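Local structure of DNA mismatch repair protein PMS1 (Saccharomyces cerevisiae, 3H4L) at residues B[24-29]-B[150-155]; B[281-286]-B[312-317]. The protein binds ATP through a GHKL-type ATPase domain and takes part in DNA mismatch repair, where nucleotide binding probably drives conformational change. All coordinates share one frame; numbering follows the deposited sequence.

Contact 1. Residues B[24-29]-B[150-155]; sequences TDLTTA and SQLFHN
Leu152 sets CG anti to its backbone N (chi1 -174°), while Phe153 sets its CG anti to the carbonyl carbon (chi1 -54°), and with these torsions both side chains reach the N-terminal end of helix 26-39 in the GHKL-type ATPase domain. Both sit in the middle of a type II beta turn from Gln151 to His154, closed by His154 N to Gln151 O at 3.1 Å. Across to 24-29 the Phe153 ring meets backbone rather than side chain: CZ comes to 3.5 Å from Asp25 CA, which lies at the ring edge close to its plane. One face of the same ring rests on Leu152 CG, 3.5 Å above its centre, and Arg159 makes a cation-pi contact with it. An alanine in place of Phe153 would probably leave the backbone of Thr24 and Asp25 less well packed and would take away the aromatic partner of Arg159. From over the ring, Leu152 reaches on to cross Leu26 obliquely, its CD2 4.0 Å from Leu26 CD1. Asp25 is the N-cap, its carboxylate shared between the helix start and a salt bridge from OD2 to Lys173 of helix 167-184; that charge would be expected to keep it ionised. Thr28 N meets Asp25 OD1 nearly along its C-O axis, at 3.0 Å and 155° at the hydrogen.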
loop_
_atom_site.group_PDB
_atom_site.type_symbol
_atom_site.label_atom_id
_atom_site.label_comp_id
_atom_site.label_asym_id
_atom_site.label_seq_id
_atom_site.Cartn_x
_atom_site.Cartn_y
_atom_site.Cartn_z
ATOM N N THR B 24 20.727 -11.440 -1.021
ATOM C CA THR B 24 20.567 -11.687 0.406
ATOM C C THR B 24 19.120 -11.656 0.862
ATOM O O THR B 24 18.710 -12.490 1.662
ATOM C CB THR B 24 21.391 -10.681 1.251
ATOM O OG1 THR B 24 21.232 -9.359 0.715
ATOM C CG2 THR B 24 22.880 -11.068 1.244
ATOM N N ASP B 25 18.350 -10.692 0.374
ATOM C CA ASP B 25 16.942 -10.624 0.732
ATOM C C ASP B 25 16.089 -9.915 -0.309
ATOM O O ASP B 25 16.578 -9.520 -1.366
ATOM C CB ASP B 25 16.748 -9.961 2.099
ATOM C CG ASP B 25 17.452 -8.623 2.216
ATOM O OD1 ASP B 25 17.738 -7.994 1.173
ATOM O OD2 ASP B 25 17.701 -8.200 3.371
ATOM N N LEU B 26 14.807 -9.763 0.002
ATOM C CA LEU B 26 13.864 -9.121 -0.896
ATOM C C LEU B 26 14.345 -7.733 -1.285
ATOM O O LEU B 26 14.260 -7.340 -2.448
ATOM C CB LEU B 26 12.490 -9.030 -0.229
ATOM C CG LEU B 26 11.419 -8.316 -1.054
ATOM C CD1 LEU B 26 11.096 -9.137 -2.294
ATOM C CD2 LEU B 26 10.180 -8.099 -0.204
ATOM N N THR B 27 14.863 -6.995 -0.305
ATOM C CA THR B 27 15.353 -5.642 -0.543
ATOM C C THR B 27 16.483 -5.603 -1.574
ATOM O O THR B 27 16.507 -4.736 -2.449
ATOM C CB THR B 27 15.828 -5.006 0.776
ATOM O OG1 THR B 27 14.730 -4.955 1.696
ATOM C CG2 THR B 27 16.352 -3.595 0.536
ATOM N N THR B 28 17.421 -6.536 -1.472
ATOM C CA THR B 28 18.538 -6.591 -2.410
ATOM C C THR B 28 17.981 -6.889 -3.796
ATOM O O THR B 28 18.386 -6.279 -4.787
ATOM C CB THR B 28 19.535 -7.703 -2.018
ATOM O OG1 THR B 28 20.014 -7.456 -0.692
ATOM C CG2 THR B 28 20.720 -7.745 -2.970
ATOM N N ALA B 29 17.045 -7.829 -3.867
ATOM C CA ALA B 29 16.452 -8.174 -5.148
ATOM C C ALA B 29 15.848 -6.924 -5.778
ATOM O O ALA B 29 16.072 -6.650 -6.952
ATOM C CB ALA B 29 15.384 -9.252 -4.965
ATOM N N SER B 150 9.474 -14.478 -8.513
ATOM C CA SER B 150 8.457 -15.102 -7.680
ATOM C C SER B 150 9.035 -16.272 -6.916
ATOM O O SER B 150 10.069 -16.818 -7.304
ATOM C CB SER B 150 7.303 -15.594 -8.541
ATOM O OG SER B 150 7.651 -16.807 -9.176
ATOM N N GLN B 151 8.362 -16.655 -5.833
ATOM C CA GLN B 151 8.810 -17.771 -5.011
ATOM C C GLN B 151 10.263 -17.566 -4.581
ATOM O O GLN B 151 11.119 -18.459 -4.717
ATOM C CB GLN B 151 8.654 -19.080 -5.791
ATOM C CG GLN B 151 7.209 -19.562 -5.872
ATOM C CD GLN B 151 7.024 -20.773 -6.782
ATOM O OE1 GLN B 151 7.987 -21.467 -7.120
ATOM N NE2 GLN B 151 5.775 -21.038 -7.172
ATOM N N LEU B 152 10.534 -16.381 -4.049
ATOM C CA LEU B 152 11.876 -16.046 -3.621
ATOM C C LEU B 152 12.393 -16.978 -2.521
ATOM O O LEU B 152 11.697 -17.277 -1.553
ATOM C CB LEU B 152 11.917 -14.585 -3.162
ATOM C CG LEU B 152 13.278 -13.995 -2.793
ATOM C CD1 LEU B 152 14.235 -14.034 -3.982
ATOM C CD2 LEU B 152 13.060 -12.574 -2.324
ATOM N N PHE B 153 13.623 -17.445 -2.700
ATOM C CA PHE B 153 14.286 -18.341 -1.753
ATOM C C PHE B 153 13.538 -19.662 -1.586
ATOM O O PHE B 153 13.645 -20.332 -0.558
ATOM C CB PHE B 153 14.478 -17.647 -0.386
ATOM C CG PHE B 153 15.207 -16.316 -0.465
ATOM C CD1 PHE B 153 16.323 -16.159 -1.279
ATOM C CD2 PHE B 153 14.765 -15.222 0.262
ATOM C CE1 PHE B 153 16.986 -14.930 -1.375
ATOM C CE2 PHE B 153 15.422 -13.988 0.176
ATOM C CZ PHE B 153 16.534 -13.845 -0.648
ATOM N N HIS B 154 12.801 -20.046 -2.619
ATOM C CA HIS B 154 12.040 -21.284 -2.586
ATOM C C HIS B 154 12.929 -22.513 -2.386
ATOM O O HIS B 154 12.437 -23.580 -2.012
ATOM C CB HIS B 154 11.234 -21.439 -3.881
ATOM C CG HIS B 154 12.046 -21.909 -5.043
ATOM N ND1 HIS B 154 12.132 -23.236 -5.396
ATOM C CD2 HIS B 154 12.852 -21.237 -5.898
ATOM C CE1 HIS B 154 12.958 -23.364 -6.420
ATOM N NE2 HIS B 154 13.410 -22.165 -6.742
ATOM N N ASN B 155 14.224 -22.376 -2.650
ATOM C CA ASN B 155 15.148 -23.495 -2.482
ATOM C C ASN B 155 16.238 -23.194 -1.449
ATOM O O ASN B 155 17.375 -23.640 -1.571
ATOM C CB ASN B 155 15.771 -23.881 -3.826
ATOM C CG ASN B 155 16.390 -22.702 -4.546
ATOM O OD1 ASN B 155 16.152 -21.550 -4.187
ATOM N ND2 ASN B 155 17.178 -22.982 -5.577
#

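Contact 2. Residues B[281-286]-B[312-317]; sequences DRQFIY and QFPAVF
Two parallel strands begin side by side here, 283-287 and 316-321, the two strands of a beta-alpha-beta unit whose connecting helix is 295-306. Val316 is bonded on both its backbone polar atoms: its N gives a hydrogen bond to Arg282 O at 2.9 Å, in the plane of that carbonyl, and its O accepts from Phe284 N at 2.7 Å. The second bond reaches its acceptor from above the carbonyl plane, 49° out of it. Arg282 O also takes a CA-H...O contact from Ala315 CA at 3.3 Å, so two donors of unequal strength share it.

Gln283 carries the bonding back beyond the start of the partner strand, to Pro314. It has CG anti to its carbonyl carbon (chi1 -44°) and runs extended beyond it, carrying NE2 to Pro314 O at 2.9 Å. This bond is straight, 167° at the hydrogen, and lies almost in the plane of the amide. NE2 is also the donor to Asn302 OD1, so the amide ties the strand start to helix 295-306. Along the way Gln283 CB packs on Val316 CG2 at 4.0 Å.

On the opposite face of the sheet, Phe284 and Phe317 point the same way, their rings nearly parallel and meeting rim to rim, with Phe284 CD1 3.4 Å from Phe317 CE2. Arg282 CG and CD pass obliquely by Phe317 CZ.

Helix 213-221 covers these aromatics with Phe221, and at Phe317 also with Ile217; Ile183 of helix 167-184 touches Phe317 as well. Across the sheet, Leu298 of helix 295-306 packs on Gln283 and Ile285, while Ala315 N is hydrogen-bonded to Ser269 OG of strand 261-269, the neighbour on the other side of 316-321.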
loop_
_atom_site.group_PDB
_atom_site.type_symbol
_atom_site.label_atom_id
_atom_site.label_comp_id
_atom_site.label_asym_id
_atom_site.label_seq_id
_atom_site.Cartn_x
_atom_site.Cartn_y
_atom_site.Cartn_z
ATOM N N ASP B 281 16.732 7.438 11.525
ATOM C CA ASP B 281 15.954 6.572 10.650
ATOM C C ASP B 281 15.592 7.179 9.302
ATOM O O ASP B 281 15.023 6.500 8.451
ATOM C CB ASP B 281 14.662 6.134 11.357
ATOM C CG ASP B 281 13.658 7.269 11.510
ATOM O OD1 ASP B 281 12.483 6.988 11.835
ATOM O OD2 ASP B 281 14.041 8.441 11.309
ATOM N N ARG B 282 15.910 8.449 9.104
ATOM C CA ARG B 282 15.574 9.096 7.846
ATOM C C ARG B 282 16.750 9.872 7.256
ATOM O O ARG B 282 16.700 11.101 7.143
ATOM C CB ARG B 282 14.373 10.025 8.053
ATOM C CG ARG B 282 13.715 10.508 6.767
ATOM C CD ARG B 282 12.405 11.256 7.036
ATOM N NE ARG B 282 11.425 10.419 7.727
ATOM C CZ ARG B 282 10.150 10.750 7.923
ATOM N NH1 ARG B 282 9.672 11.910 7.478
ATOM N NH2 ARG B 282 9.349 9.913 8.564
ATOM N N GLN B 283 17.800 9.151 6.867
ATOM C CA GLN B 283 18.984 9.787 6.295
ATOM C C GLN B 283 19.361 9.210 4.916
ATOM O O GLN B 283 19.685 8.029 4.794
ATOM C CB GLN B 283 20.157 9.657 7.279
ATOM C CG GLN B 283 19.781 9.947 8.739
ATOM C CD GLN B 283 20.991 10.131 9.650
ATOM O OE1 GLN B 283 21.924 9.327 9.640
ATOM N NE2 GLN B 283 20.969 11.189 10.451
ATOM N N PHE B 284 19.314 10.058 3.886
ATOM C CA PHE B 284 19.644 9.655 2.514
ATOM C C PHE B 284 20.753 10.530 1.928
ATOM O O PHE B 284 20.690 11.762 2.001
ATOM C CB PHE B 284 18.425 9.777 1.588
ATOM C CG PHE B 284 17.246 8.964 2.018
ATOM C CD1 PHE B 284 16.389 9.427 2.999
ATOM C CD2 PHE B 284 16.987 7.726 1.435
ATOM C CE1 PHE B 284 15.286 8.672 3.396
ATOM C CE2 PHE B 284 15.886 6.964 1.828
ATOM C CZ PHE B 284 15.036 7.440 2.809
ATOM N N ILE B 285 21.751 9.893 1.325
ATOM C CA ILE B 285 22.870 10.613 0.712
ATOM C C ILE B 285 23.092 10.103 -0.697
ATOM O O ILE B 285 23.113 8.892 -0.941
ATOM C CB ILE B 285 24.167 10.379 1.460
ATOM C CG1 ILE B 285 24.403 8.870 1.512
ATOM C CG2 ILE B 285 24.105 11.019 2.829
ATOM C CD1 ILE B 285 25.523 8.430 2.342
ATOM N N TYR B 286 23.286 11.028 -1.621
ATOM C CA TYR B 286 23.503 10.651 -2.997
ATOM C C TYR B 286 24.727 11.309 -3.617
ATOM O O TYR B 286 25.051 12.461 -3.328
ATOM C CB TYR B 286 22.290 11.021 -3.842
ATOM C CG TYR B 286 20.955 10.639 -3.262
ATOM C CD1 TYR B 286 20.364 11.405 -2.261
ATOM C CD2 TYR B 286 20.242 9.556 -3.775
ATOM C CE1 TYR B 286 19.089 11.112 -1.801
ATOM C CE2 TYR B 286 18.972 9.254 -3.320
ATOM C CZ TYR B 286 18.394 10.040 -2.341
ATOM O OH TYR B 286 17.093 9.804 -1.962
ATOM N N GLN B 312 18.803 14.861 19.392
ATOM C CA GLN B 312 18.128 14.488 18.143
ATOM C C GLN B 312 19.081 14.285 16.976
ATOM O O GLN B 312 20.187 14.823 16.963
ATOM C CB GLN B 312 17.110 15.549 17.724
ATOM C CG GLN B 312 15.953 15.734 18.664
ATOM C CD GLN B 312 14.954 16.728 18.137
ATOM O OE1 GLN B 312 15.297 17.877 17.853
ATOM N NE2 GLN B 312 13.706 16.295 17.999
ATOM N N PHE B 313 18.624 13.518 15.989
ATOM C CA PHE B 313 19.397 13.241 14.782
ATOM C C PHE B 313 18.735 13.975 13.624
ATOM O O PHE B 313 17.512 14.119 13.584
ATOM C CB PHE B 313 19.430 11.742 14.484
ATOM C CG PHE B 313 20.003 10.921 15.597
ATOM C CD1 PHE B 313 19.210 10.536 16.675
ATOM C CD2 PHE B 313 21.345 10.558 15.590
ATOM C CE1 PHE B 313 19.746 9.802 17.728
ATOM C CE2 PHE B 313 21.891 9.825 16.641
ATOM C CZ PHE B 313 21.088 9.448 17.710
ATOM N N PRO B 314 19.534 14.448 12.664
ATOM C CA PRO B 314 18.984 15.172 11.518
ATOM C C PRO B 314 18.433 14.303 10.400
ATOM O O PRO B 314 18.967 13.235 10.110
ATOM C CB PRO B 314 20.174 15.987 11.042
ATOM C CG PRO B 314 21.308 15.026 11.258
ATOM C CD PRO B 314 21.010 14.458 12.634
ATOM N N ALA B 315 17.350 14.765 9.784
ATOM C CA ALA B 315 16.781 14.063 8.643
ATOM C C ALA B 315 17.680 14.534 7.491
ATOM O O ALA B 315 17.952 15.731 7.362
ATOM C CB ALA B 315 15.345 14.495 8.412
ATOM N N VAL B 316 18.152 13.605 6.662
ATOM C CA VAL B 316 19.051 13.976 5.576
ATOM C C VAL B 316 18.615 13.597 4.171
ATOM O O VAL B 316 18.096 12.509 3.934
ATOM C CB VAL B 316 20.444 13.374 5.786
ATOM C CG1 VAL B 316 21.437 14.010 4.804
ATOM C CG2 VAL B 316 20.874 13.566 7.223
ATOM N N PHE B 317 18.858 14.521 3.249
ATOM C CA PHE B 317 18.551 14.361 1.832
ATOM C C PHE B 317 19.580 15.220 1.109
ATOM O O PHE B 317 19.289 16.340 0.689
ATOM C CB PHE B 317 17.145 14.875 1.502
ATOM C CG PHE B 317 16.059 14.201 2.272
ATOM C CD1 PHE B 317 15.440 14.851 3.333
ATOM C CD2 PHE B 317 15.656 12.912 1.945
ATOM C CE1 PHE B 317 14.428 14.229 4.062
ATOM C CE2 PHE B 317 14.643 12.274 2.668
ATOM C CZ PHE B 317 14.030 12.934 3.727
#

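Overall arrangement
Contact 1 closes before contact 2 opens along the chain, and each belongs to a different family region: 24-29 with 150-155 in the GHKL-type ATPase, 281-286 with 312-317 in the mismatch-repair C-terminal family region. Their centres lie 28 Å apart and their nearest atoms about 11 Å, so they do not touch. Helix 167-184 is common ground, since Lys173 and Gln170 face contact 1 and Ile183 and Ile184 face contact 2. A bound nucleotide analogue (ANP) lies about 14 Å from the side chain of Thr24 in contact 1; helix 26-39 runs on from there to supply the pocket residues Glu32, Asn36 and Ser37.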